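Local coordinates for transcriptional repressor (Vibrio fischeri, PDB 3KV1), which probably represses transcription as a SorC-family regulator, binding DNA and sensing a sugar-type effector through the putative sugar-binding domain described here, at residues 10-15 against 258-263; 46-51 against 221-226; 61-66 against 120-125; 193-198 against 241-246. All coordinates share one frame; numbering follows the deposited sequence. Where two conformers were deposited one is given.

Contact 1: 10-15 against 258-263; sequences VQLEQK and ALLNLA
Leu260 reaches out from helix 253-264 and sets its two methyls against Leu12 and Lys15, which sit one turn apart on helix 10-20. Followed outward, its CB points at the first helix, and CG, anti to the carbonyl carbon (chi1 -66°), carries the fork across the gap. CD1 does most of the touching: it lies 3.7 Å from Leu12 CD2 and 3.9 Å from Lys15 CB. CD2 rests more loosely on the same lysine, 4.1 Å from Lys15 CB and equally far from Lys15 O. The two leucines run at a slant to each other, whereas the Lys15 chain passes Leu260 at about a right angle. That lysine contributes its first carbons; beyond CG the chain is extended and leads the ammonium group away from the second helix. Leu16 on helix 10-20 also touches Leu260, and Leu12 packs back onto Val253 and Ala256, so the branched tips fit into a wider apolar seam. The side chains meet through aliphatic carbon alone: close-range dispersion and the hiding of methyls from water join the two terminal helices at the protein surface, with the lysine's charge left outside the apolar patch.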
loop_
_atom_site.group_PDB
_atom_site.type_symbol
_atom_site.label_atom_id
_atom_site.label_comp_id
_atom_site.label_asym_id
_atom_site.label_seq_id
_atom_site.Cartn_x
_atom_site.Cartn_y
_atom_site.Cartn_z
ATOM N N VAL A 10 -18.692 17.177 30.399
ATOM C CA VAL A 10 -17.448 17.909 30.642
ATOM C C VAL A 10 -16.866 17.587 32.023
ATOM O O VAL A 10 -15.643 17.523 32.195
ATOM C CB VAL A 10 -17.645 19.431 30.510
ATOM C CG1 VAL A 10 -16.340 20.166 30.819
ATOM C CG2 VAL A 10 -18.148 19.777 29.115
ATOM N N GLN A 11 -17.748 17.388 33.003
ATOM C CA GLN A 11 -17.333 16.922 34.324
ATOM C C GLN A 11 -16.701 15.544 34.216
ATOM O O GLN A 11 -15.724 15.237 34.901
ATOM C CB GLN A 11 -18.529 16.834 35.267
ATOM C CG GLN A 11 -19.041 18.158 35.769
ATOM C CD GLN A 11 -20.118 17.979 36.829
ATOM O OE1 GLN A 11 -20.595 16.865 37.064
ATOM N NE2 GLN A 11 -20.502 19.075 37.475
ATOM N N LEU A 12 -17.278 14.706 33.364
ATOM C CA LEU A 12 -16.745 13.384 33.155
ATOM C C LEU A 12 -15.313 13.464 32.587
ATOM O O LEU A 12 -14.450 12.680 32.983
ATOM C CB LEU A 12 -17.645 12.573 32.224
ATOM C CG LEU A 12 -18.952 11.989 32.749
ATOM C CD1 LEU A 12 -19.695 11.279 31.619
ATOM C CD2 LEU A 12 -18.689 11.033 33.916
ATOM N N GLU A 13 -15.086 14.412 31.682
ATOM C CA GLU A 13 -13.789 14.546 31.023
ATOM C C GLU A 13 -12.686 14.860 32.049
ATOM O O GLU A 13 -11.603 14.275 32.013
ATOM C CB GLU A 13 -13.858 15.590 29.886
ATOM C CG GLU A 13 -14.690 15.135 28.668
ATOM C CD GLU A 13 -14.921 16.235 27.612
ATOM O OE1 GLU A 13 -15.163 15.901 26.418
ATOM O OE2 GLU A 13 -14.870 17.432 27.977
ATOM N N GLN A 14 -12.993 15.745 32.992
ATOM C CA GLN A 14 -12.059 16.140 34.033
ATOM C C GLN A 14 -11.730 14.957 34.941
ATOM O O GLN A 14 -10.564 14.736 35.270
ATOM C CB GLN A 14 -12.629 17.312 34.837
ATOM C CG GLN A 14 -13.101 18.453 33.947
ATOM C CD GLN A 14 -13.706 19.609 34.727
ATOM O OE1 GLN A 14 -13.494 19.741 35.936
ATOM N NE2 GLN A 14 -14.469 20.455 34.034
ATOM N N LYS A 15 -12.752 14.184 35.326
ATOM C CA LYS A 15 -12.536 13.016 36.171
ATOM C C LYS A 15 -11.700 11.960 35.468
ATOM O O LYS A 15 -10.821 11.341 36.090
ATOM C CB LYS A 15 -13.866 12.417 36.641
ATOM C CG LYS A 15 -14.595 13.279 37.693
ATOM C CD LYS A 15 -16.009 12.735 37.980
ATOM C CE LYS A 15 -16.778 13.616 38.970
ATOM N NZ LYS A 15 -18.167 13.102 39.178
ATOM N N ALA A 258 -18.723 3.902 33.095
ATOM C CA ALA A 258 -18.264 2.533 33.385
ATOM C C ALA A 258 -16.819 2.506 33.898
ATOM O O ALA A 258 -16.518 1.781 34.866
ATOM C CB ALA A 258 -18.383 1.635 32.135
ATOM N N LEU A 259 -15.954 3.283 33.241
ATOM C CA LEU A 259 -14.519 3.364 33.565
ATOM C C LEU A 259 -14.316 3.943 34.957
ATOM O O LEU A 259 -13.486 3.441 35.725
ATOM C CB LEU A 259 -13.795 4.240 32.558
ATOM C CG LEU A 259 -13.771 3.626 31.146
ATOM C CD1 LEU A 259 -13.235 4.642 30.170
ATOM C CD2 LEU A 259 -12.971 2.330 31.130
ATOM N N LEU A 260 -15.069 5.003 35.276
ATOM C CA LEU A 260 -14.948 5.645 36.587
ATOM C C LEU A 260 -15.449 4.723 37.686
ATOM O O LEU A 260 -14.884 4.680 38.784
ATOM C CB LEU A 260 -15.672 6.994 36.626
ATOM C CG LEU A 260 -15.027 8.030 35.698
ATOM C CD1 LEU A 260 -15.916 9.273 35.619
ATOM C CD2 LEU A 260 -13.620 8.374 36.191
ATOM N N ASN A 261 -16.535 4.005 37.406
ATOM C CA ASN A 261 -17.018 2.995 38.328
ATOM C C ASN A 261 -16.022 1.867 38.551
ATOM O O ASN A 261 -15.773 1.474 39.690
ATOM C CB ASN A 261 -18.345 2.425 37.827
ATOM C CG ASN A 261 -19.027 1.556 38.852
ATOM O OD1 ASN A 261 -19.387 2.026 39.948
ATOM N ND2 ASN A 261 -19.257 0.295 38.494
ATOM N N LEU A 262 -15.445 1.348 37.465
ATOM C CA LEU A 262 -14.479 0.260 37.578
ATOM C C LEU A 262 -13.247 0.718 38.384
ATOM O O LEU A 262 -12.703 -0.035 39.195
ATOM C CB LEU A 262 -14.007 -0.179 36.175
ATOM C CG LEU A 262 -15.053 -0.915 35.332
ATOM C CD1 LEU A 262 -14.559 -1.157 33.885
ATOM C CD2 LEU A 262 -15.419 -2.230 36.030
ATOM N N ALA A 263 -12.797 1.949 38.142
ATOM C CA ALA A 263 -11.626 2.482 38.843
ATOM C C ALA A 263 -11.891 2.730 40.329
ATOM O O ALA A 263 -11.050 2.415 41.179
ATOM C CB ALA A 263 -11.121 3.769 38.152
#

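Contact 2: 46-51 against 221-226; sequences SSYLNN and IPNVVA
The ring of Tyr48 extends from helix 34-52 to strand 223-227, where it meets Val225 with a ring carbon and Asn223 through its hydroxyl. Tyr48 CG stands anti to the backbone N (chi1 165°), and chi2 near 87° turns the ring across the side-chain stem. This carries CE2 to 3.7 Å from Val225 CG2, an oblique apolar contact in which the two side chains slide past each other in opposite directions. Val225 offers that methyl because its other branch, CG1, takes the place anti to N. Farther out, Tyr48 OH and Asn223 OD1 are 3.8 Å apart, too far for a direct bond, and a water spans the gap. It lies in the plane of the Tyr48 ring, 2.7 Å from OH, and donates to Asn223 OD1 over 2.8 Å. The Asn223 side chain crosses the tyrosine at about a right angle, its amide plane turned 63° from the ring. Lys23 NZ also bonds OD1, while ND2 is bonded to Glu150 O, so both ends of the amide are held and its rotation is fixed. Strand 223-227 lies between the parallel strands 151-158 and 248-252. Phe151 and Val248 from these neighbours touch Tyr48 too, placing the ring between helix 34-52 and the sheet on which it packs.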
loop_
_atom_site.group_PDB
_atom_site.type_symbol
_atom_site.label_atom_id
_atom_site.label_comp_id
_atom_site.label_asym_id
_atom_site.label_seq_id
_atom_site.Cartn_x
_atom_site.Cartn_y
_atom_site.Cartn_z
ATOM N N SER A 46 -12.008 14.109 14.977
ATOM C CA SER A 46 -11.754 14.872 13.730
ATOM C C SER A 46 -11.403 16.329 14.044
ATOM O O SER A 46 -10.466 16.914 13.473
ATOM C CB SER A 46 -12.975 14.830 12.800
ATOM O OG SER A 46 -12.746 15.572 11.592
ATOM N N SER A 47 -12.177 16.915 14.947
ATOM C CA SER A 47 -11.945 18.277 15.366
ATOM C C SER A 47 -10.626 18.427 16.119
ATOM O O SER A 47 -9.888 19.397 15.894
ATOM C CB SER A 47 -13.109 18.777 16.220
ATOM O OG SER A 47 -12.794 20.074 16.652
ATOM N N TYR A 48 -10.339 17.481 17.017
ATOM C CA TYR A 48 -9.071 17.465 17.746
ATOM C C TYR A 48 -7.899 17.432 16.738
ATOM O O TYR A 48 -6.948 18.206 16.862
ATOM C CB TYR A 48 -9.015 16.280 18.745
ATOM C CG TYR A 48 -7.613 15.998 19.273
ATOM C CD1 TYR A 48 -7.122 16.665 20.388
ATOM C CD2 TYR A 48 -6.797 15.071 18.641
ATOM C CE1 TYR A 48 -5.819 16.403 20.856
ATOM C CE2 TYR A 48 -5.524 14.798 19.102
ATOM C CZ TYR A 48 -5.042 15.479 20.192
ATOM O OH TYR A 48 -3.750 15.202 20.609
ATOM N N LEU A 49 -7.955 16.543 15.753
ATOM C CA LEU A 49 -6.881 16.495 14.753
ATOM C C LEU A 49 -6.821 17.766 13.916
ATOM O O LEU A 49 -5.731 18.282 13.604
ATOM C CB LEU A 49 -7.044 15.308 13.825
ATOM C CG LEU A 49 -6.783 13.946 14.478
ATOM C CD1 LEU A 49 -7.037 12.862 13.429
ATOM C CD2 LEU A 49 -5.337 13.860 14.976
ATOM N N ASN A 50 -7.986 18.296 13.573
ATOM C CA ASN A 50 -8.009 19.552 12.806
ATOM C C ASN A 50 -7.203 20.651 13.491
ATOM O O ASN A 50 -6.455 21.399 12.837
ATOM C CB ASN A 50 -9.467 20.027 12.637
ATOM C CG ASN A 50 -9.581 21.271 11.779
ATOM O OD1 ASN A 50 -8.898 21.412 10.768
ATOM N ND2 ASN A 50 -10.478 22.178 12.173
ATOM N N ASN A 51 -7.372 20.773 14.808
ATOM C CA ASN A 51 -6.677 21.814 15.564
ATOM C C ASN A 51 -5.221 21.486 15.883
ATOM O O ASN A 51 -4.402 22.385 16.026
ATOM C CB ASN A 51 -7.401 22.077 16.875
ATOM C CG ASN A 51 -8.775 22.686 16.680
ATOM O OD1 ASN A 51 -8.978 23.517 15.812
ATOM N ND2 ASN A 51 -9.717 22.284 17.516
ATOM N N ILE A 221 4.996 7.349 21.708
ATOM C CA ILE A 221 4.371 8.279 20.773
ATOM C C ILE A 221 3.696 9.362 21.639
ATOM O O ILE A 221 2.960 9.047 22.558
ATOM C CB ILE A 221 3.355 7.551 19.832
ATOM C CG1 ILE A 221 4.137 6.745 18.775
ATOM C CG2 ILE A 221 2.376 8.548 19.170
ATOM C CD1 ILE A 221 3.245 5.988 17.803
ATOM N N PRO A 222 3.967 10.650 21.345
ATOM C CA PRO A 222 3.478 11.701 22.271
ATOM C C PRO A 222 1.961 11.773 22.424
ATOM O O PRO A 222 1.493 12.132 23.497
ATOM C CB PRO A 222 3.961 13.000 21.602
ATOM C CG PRO A 222 5.170 12.587 20.807
ATOM C CD PRO A 222 4.899 11.174 20.333
ATOM N N ASN A 223 1.199 11.471 21.374
ATOM C CA ASN A 223 -0.232 11.671 21.436
ATOM C C ASN A 223 -1.002 10.479 20.874
ATOM O O ASN A 223 -1.417 10.510 19.708
ATOM C CB ASN A 223 -0.638 12.930 20.646
ATOM C CG ASN A 223 -0.004 14.198 21.207
ATOM O OD1 ASN A 223 -0.366 14.650 22.288
ATOM N ND2 ASN A 223 0.977 14.724 20.504
ATOM N N VAL A 224 -1.175 9.460 21.705
ATOM C CA VAL A 224 -1.920 8.259 21.320
ATOM C C VAL A 224 -3.386 8.562 21.564
ATOM O O VAL A 224 -3.819 8.789 22.703
ATOM C CB VAL A 224 -1.434 7.057 22.137
ATOM C CG1 VAL A 224 -2.311 5.837 21.919
ATOM C CG2 VAL A 224 0.074 6.754 21.758
ATOM N N VAL A 225 -4.142 8.612 20.475
ATOM C CA VAL A 225 -5.566 8.889 20.551
ATOM C C VAL A 225 -6.280 7.554 20.367
ATOM O O VAL A 225 -6.179 6.934 19.299
ATOM C CB VAL A 225 -6.007 9.774 19.377
ATOM C CG1 VAL A 225 -7.551 9.973 19.439
ATOM C CG2 VAL A 225 -5.235 11.119 19.376
ATOM N N ALA A 226 -7.006 7.134 21.390
ATOM C CA ALA A 226 -7.621 5.803 21.375
ATOM C C ALA A 226 -9.134 5.975 21.438
ATOM O O ALA A 226 -9.677 6.780 22.217
ATOM C CB ALA A 226 -7.119 4.954 22.542
HETATM O O HOH W 1 -2.279 16.746 22.293
#

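Contact 3: 61-66 against 120-125; sequences VGQGQN and APAYVN
Gln63 and Tyr123 approach from opposite directions and join where the glutamine amide reaches the phenol oxygen. The close part is a single hydrogen bond: Gln63 NE2 donates to Tyr123 OH at 2.9 Å, with an angle of 149° at the hydrogen. The hydroxyl lies close to the amide plane, while that plane stands 70° from the tyrosine ring. Gln63 CG sits between the backbone N and the carbonyl carbon (chi1 59°), and an extended chain carries the amide outward from there. Around this bond the fit is looser. Gln63 OE1 comes no nearer to Ala122 than 4.4 Å, at CB, though the same methyl lies over one face of the Tyr123 ring, toward its rim. The other polar partners come from beyond the two segments: His164 NE2 is also hydrogen-bonded to Tyr123 OH, and Gln63 NE2 bonds a glycerol, probably from the crystallisation liquor, that may mark a pocket on this side. Both residues are buried, and Gln63 NE2 and Tyr123 OH each have two polar partners. Gln63 lies in the turn between strand 58-61 and helix 65-72, whose N-cap position is Gly64. Tyr123 belongs to the loop joining strand 114-116 to helix 127-134; its backbone O is bonded to His136 of the second subunit, which brings this loop to the dimer interface.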
loop_
_atom_site.group_PDB
_atom_site.type_symbol
_atom_site.label_atom_id
_atom_site.label_comp_id
_atom_site.label_asym_id
_atom_site.label_seq_id
_atom_site.Cartn_x
_atom_site.Cartn_y
_atom_site.Cartn_z
ATOM N N VAL A 61 -1.379 5.121 12.120
ATOM C CA VAL A 61 -2.812 4.850 12.008
ATOM C C VAL A 61 -3.082 3.339 12.105
ATOM O O VAL A 61 -2.453 2.547 11.405
ATOM C CB VAL A 61 -3.321 5.392 10.657
ATOM C CG1 VAL A 61 -4.796 4.998 10.413
ATOM C CG2 VAL A 61 -3.151 6.952 10.573
ATOM N N GLY A 62 -3.985 2.940 13.007
ATOM C CA GLY A 62 -4.356 1.527 13.117
ATOM C C GLY A 62 -5.556 1.197 12.244
ATOM O O GLY A 62 -5.931 1.958 11.362
ATOM N N GLN A 63 -6.164 0.033 12.460
ATOM C CA GLN A 63 -7.156 -0.420 11.497
ATOM C C GLN A 63 -8.531 -0.446 12.139
ATOM O O GLN A 63 -8.674 -0.204 13.339
ATOM C CB GLN A 63 -6.815 -1.816 10.977
ATOM C CG GLN A 63 -6.733 -2.894 12.032
ATOM C CD GLN A 63 -6.509 -4.282 11.431
ATOM O OE1 GLN A 63 -6.001 -4.440 10.312
ATOM N NE2 GLN A 63 -6.854 -5.308 12.206
ATOM N N GLY A 64 -9.535 -0.773 11.342
ATOM C CA GLY A 64 -10.849 -1.061 11.924
ATOM C C GLY A 64 -11.870 0.070 11.935
ATOM O O GLY A 64 -11.588 1.206 11.529
ATOM N N GLN A 65 -13.085 -0.261 12.403
ATOM C CA GLN A 65 -14.212 0.663 12.275
ATOM C C GLN A 65 -14.136 1.947 13.100
ATOM O O GLN A 65 -14.620 2.991 12.646
ATOM C CB GLN A 65 -15.513 -0.078 12.576
ATOM C CG GLN A 65 -15.776 -1.185 11.590
ATOM C CD GLN A 65 -17.033 -1.960 11.947
ATOM O OE1 GLN A 65 -18.098 -1.736 11.367
ATOM N NE2 GLN A 65 -16.918 -2.854 12.927
ATOM N N ASN A 66 -13.565 1.892 14.306
ATOM C CA ASN A 66 -13.485 3.118 15.120
ATOM C C ASN A 66 -12.607 4.138 14.391
ATOM O O ASN A 66 -12.973 5.302 14.219
ATOM C CB ASN A 66 -12.900 2.825 16.504
ATOM C CG ASN A 66 -13.795 1.914 17.349
ATOM O OD1 ASN A 66 -14.991 2.144 17.445
ATOM N ND2 ASN A 66 -13.209 0.886 17.976
ATOM N N ALA A 120 3.415 -4.861 3.668
ATOM C CA ALA A 120 3.404 -6.194 4.222
ATOM C C ALA A 120 1.959 -6.497 4.596
ATOM O O ALA A 120 1.179 -5.575 4.881
ATOM C CB ALA A 120 4.238 -6.247 5.496
ATOM N N PRO A 121 1.611 -7.775 4.630
ATOM C CA PRO A 121 0.250 -8.081 5.088
ATOM C C PRO A 121 0.100 -7.844 6.604
ATOM O O PRO A 121 1.082 -7.904 7.349
ATOM C CB PRO A 121 0.092 -9.587 4.822
ATOM C CG PRO A 121 1.412 -10.104 4.429
ATOM C CD PRO A 121 2.399 -8.961 4.275
ATOM N N ALA A 122 -1.130 -7.640 7.039
ATOM C CA ALA A 122 -1.416 -7.468 8.480
ATOM C C ALA A 122 -1.130 -8.752 9.251
ATOM O O ALA A 122 -0.618 -8.709 10.379
ATOM C CB ALA A 122 -2.882 -7.090 8.675
ATOM N N TYR A 123 -1.453 -9.896 8.650
ATOM C CA TYR A 123 -1.430 -11.190 9.362
ATOM C C TYR A 123 -0.598 -12.233 8.655
ATOM O O TYR A 123 -0.551 -12.262 7.419
ATOM C CB TYR A 123 -2.849 -11.752 9.535
ATOM C CG TYR A 123 -3.754 -10.798 10.267
ATOM C CD1 TYR A 123 -3.465 -10.407 11.565
ATOM C CD2 TYR A 123 -4.877 -10.264 9.654
ATOM C CE1 TYR A 123 -4.275 -9.509 12.254
ATOM C CE2 TYR A 123 -5.704 -9.379 10.328
ATOM C CZ TYR A 123 -5.397 -8.993 11.626
ATOM O OH TYR A 123 -6.230 -8.123 12.298
ATOM N N VAL A 124 0.050 -13.099 9.436
ATOM C CA VAL A 124 0.752 -14.239 8.865
ATOM C C VAL A 124 0.424 -15.452 9.746
ATOM O O VAL A 124 -0.032 -15.302 10.878
ATOM C CB VAL A 124 2.274 -14.000 8.803
ATOM C CG1 VAL A 124 2.570 -12.825 7.905
ATOM C CG2 VAL A 124 2.837 -13.732 10.181
ATOM N N ASN A 125 0.643 -16.650 9.223
ATOM C CA ASN A 125 0.273 -17.854 9.960
ATOM C C ASN A 125 1.398 -18.443 10.817
ATOM O O ASN A 125 1.241 -19.520 11.409
ATOM C CB ASN A 125 -0.307 -18.911 9.017
ATOM C CG ASN A 125 0.732 -19.478 8.052
ATOM O OD1 ASN A 125 0.394 -20.266 7.172
ATOM N ND2 ASN A 125 1.995 -19.097 8.226
#

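Contact 4: 193-198 against 241-246; sequences DFFKLD and LRTGVI
Arg242, in the last part of helix 234-242, has CG anti to the carbonyl carbon (chi1 -71°) and stays extended as far as NE, which lays its chain along the turn at 197-198. NH1 then bonds Leu197 O at 3.0 Å with a nearly straight N-H (164°). The oxygen lies almost in the guanidinium plane, but the donor stands well above the plane of the carbonyl, so the bond misses the lone-pair direction. The aliphatic part of the arginine is used as well: CD comes to 3.3 Å from Leu197 O, and CB sits 3.6 Å from Asp198 O. On the leucine side, CG approaches Arg242 NH1 at 3.8 Å, the two side chains meeting at a slant. Phe195 CB touches Thr243 CG2 at 4.0 Å, a contact between two buried residues, in contrast to the exposed arginine. Thr243 can present that methyl because its hydroxyl is turned back to its own backbone: OG1 takes the N-H of Val245 at 3.2 Å and also pairs with Ala240 O. Asp198 meets the arginine through its main chain; its carboxylate OD1 is bonded to Thr200. The hydroxyl bond to the residue two further on makes an ST turn at Thr243, and Gly244 follows with positive phi as the chain leaves the helix. This helix exit belongs to the helix connection between parallel strands 223-227 and 248-252, a beta-alpha-beta crossover of the kind found in Rossmann-like folds, here packed against strand 193-196, which pairs antiparallel with strand 185-189.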
loop_
_atom_site.group_PDB
_atom_site.type_symbol
_atom_site.label_atom_id
_atom_site.label_comp_id
_atom_site.label_asym_id
_atom_site.label_seq_id
_atom_site.Cartn_x
_atom_site.Cartn_y
_atom_site.Cartn_z
ATOM N N ASP A 193 -1.482 -4.911 18.768
ATOM C CA ASP A 193 -0.975 -5.458 20.033
ATOM C C ASP A 193 -2.119 -5.693 21.017
ATOM O O ASP A 193 -3.217 -5.167 20.858
ATOM C CB ASP A 193 0.142 -4.601 20.668
ATOM C CG ASP A 193 1.211 -5.453 21.408
ATOM O OD1 ASP A 193 0.943 -6.639 21.694
ATOM O OD2 ASP A 193 2.336 -4.948 21.686
ATOM N N PHE A 194 -1.841 -6.515 22.010
ATOM C CA PHE A 194 -2.890 -7.132 22.818
ATOM C C PHE A 194 -2.514 -6.986 24.286
ATOM O O PHE A 194 -1.322 -6.992 24.635
ATOM C CB PHE A 194 -2.968 -8.618 22.411
ATOM C CG PHE A 194 -3.132 -8.798 20.925
ATOM C CD1 PHE A 194 -4.383 -8.674 20.346
ATOM C CD2 PHE A 194 -2.027 -8.995 20.101
ATOM C CE1 PHE A 194 -4.549 -8.766 18.951
ATOM C CE2 PHE A 194 -2.161 -9.075 18.699
ATOM C CZ PHE A 194 -3.420 -8.969 18.123
ATOM N N PHE A 195 -3.511 -6.865 25.150
ATOM C CA PHE A 195 -3.232 -6.643 26.565
ATOM C C PHE A 195 -4.176 -7.421 27.487
ATOM O O PHE A 195 -5.258 -7.865 27.069
ATOM C CB PHE A 195 -3.366 -5.157 26.856
ATOM C CG PHE A 195 -4.639 -4.559 26.334
ATOM C CD1 PHE A 195 -4.678 -3.955 25.067
ATOM C CD2 PHE A 195 -5.811 -4.622 27.089
ATOM C CE1 PHE A 195 -5.845 -3.418 24.569
ATOM C CE2 PHE A 195 -6.995 -4.083 26.593
ATOM C CZ PHE A 195 -7.015 -3.469 25.316
ATOM N N LYS A 196 -3.789 -7.528 28.762
ATOM C CA LYS A 196 -4.607 -8.171 29.777
ATOM C C LYS A 196 -5.412 -7.119 30.512
ATOM O O LYS A 196 -5.223 -5.904 30.318
ATOM C CB LYS A 196 -3.721 -8.932 30.768
ATOM C CG LYS A 196 -2.732 -9.831 30.083
ATOM C CD LYS A 196 -2.047 -10.780 31.056
ATOM C CE LYS A 196 -1.694 -10.085 32.361
ATOM N NZ LYS A 196 -1.105 -11.025 33.378
ATOM N N LEU A 197 -6.330 -7.578 31.344
ATOM C CA LEU A 197 -7.192 -6.631 32.050
ATOM C C LEU A 197 -6.403 -5.710 32.986
ATOM O O LEU A 197 -6.803 -4.557 33.201
ATOM C CB LEU A 197 -8.321 -7.359 32.783
ATOM C CG LEU A 197 -9.299 -6.483 33.577
ATOM C CD1 LEU A 197 -10.030 -5.474 32.716
ATOM C CD2 LEU A 197 -10.291 -7.404 34.317
ATOM N N ASP A 198 -5.264 -6.195 33.489
ATOM C CA ASP A 198 -4.420 -5.398 34.382
ATOM C C ASP A 198 -3.443 -4.463 33.631
ATOM O O ASP A 198 -2.666 -3.731 34.257
ATOM C CB ASP A 198 -3.682 -6.277 35.420
ATOM C CG ASP A 198 -2.602 -7.154 34.811
ATOM O OD1 ASP A 198 -2.297 -7.047 33.599
ATOM O OD2 ASP A 198 -2.028 -7.968 35.556
ATOM N N LEU A 241 -6.495 1.347 29.029
ATOM C CA LEU A 241 -6.087 2.471 29.859
ATOM C C LEU A 241 -4.997 2.054 30.827
ATOM O O LEU A 241 -4.063 2.810 31.058
ATOM C CB LEU A 241 -7.278 3.066 30.602
ATOM C CG LEU A 241 -8.168 3.903 29.689
ATOM C CD1 LEU A 241 -9.465 4.160 30.451
ATOM C CD2 LEU A 241 -7.499 5.210 29.242
ATOM N N ARG A 242 -5.083 0.831 31.336
ATOM C CA ARG A 242 -4.090 0.374 32.302
ATOM C C ARG A 242 -2.699 0.185 31.711
ATOM O O ARG A 242 -1.726 0.163 32.474
ATOM C CB ARG A 242 -4.577 -0.880 33.057
ATOM C CG ARG A 242 -5.699 -0.484 34.014
ATOM C CD ARG A 242 -6.264 -1.708 34.684
ATOM N NE ARG A 242 -7.271 -1.370 35.703
ATOM C CZ ARG A 242 -8.248 -2.189 36.068
ATOM N NH1 ARG A 242 -8.351 -3.390 35.505
ATOM N NH2 ARG A 242 -9.124 -1.817 37.003
ATOM N N THR A 243 -2.578 0.097 30.375
ATOM C CA THR A 243 -1.248 -0.088 29.783
ATOM C C THR A 243 -0.433 1.165 29.946
ATOM O O THR A 243 0.783 1.124 29.841
ATOM C CB THR A 243 -1.280 -0.313 28.262
ATOM O OG1 THR A 243 -1.812 0.860 27.628
ATOM C CG2 THR A 243 -2.100 -1.525 27.919
ATOM N N GLY A 244 -1.114 2.286 30.139
ATOM C CA GLY A 244 -0.467 3.578 30.301
ATOM C C GLY A 244 -0.131 4.297 28.999
ATOM O O GLY A 244 0.422 5.402 29.019
ATOM N N VAL A 245 -0.431 3.694 27.851
ATOM C CA VAL A 245 0.030 4.342 26.614
ATOM C C VAL A 245 -0.897 5.399 26.050
ATOM O O VAL A 245 -0.492 6.145 25.127
ATOM C CB VAL A 245 0.375 3.336 25.506
ATOM C CG1 VAL A 245 1.361 2.285 26.016
ATOM C CG2 VAL A 245 -0.883 2.675 24.992
ATOM N N ILE A 246 -2.120 5.479 26.558
ATOM C CA ILE A 246 -3.112 6.361 25.936
ATOM C C ILE A 246 -2.997 7.791 26.427
ATOM O O ILE A 246 -2.872 8.018 27.645
ATOM C CB ILE A 246 -4.512 5.842 26.191
ATOM C CG1 ILE A 246 -4.662 4.482 25.522
ATOM C CG2 ILE A 246 -5.554 6.811 25.615
ATOM C CD1 ILE A 246 -6.007 3.836 25.838
#

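How the contacts relate
All four contacts lie in the putative sugar-binding domain; contacts 2 and 4 include strands of its one mixed sheet. Contact 1 closes nearly the whole chain by pairing its first and last helices, with contacts 2, 3 and 4 falling between its segments. Contact 3 lies within the span of contact 2, whereas contacts 2 and 4 alternate along the chain. Those two touch directly: strand 223-227 meets the residues after helix 234-242 through Val224 and Val245 and through Ala226 and Ile246. Contact 4 also reaches contact 1, where Leu241 packs on Leu259. Contacts 1 and 3 are farthest apart, about 30 Å between centres, so the terminal helices lie far from the subunit-facing loop.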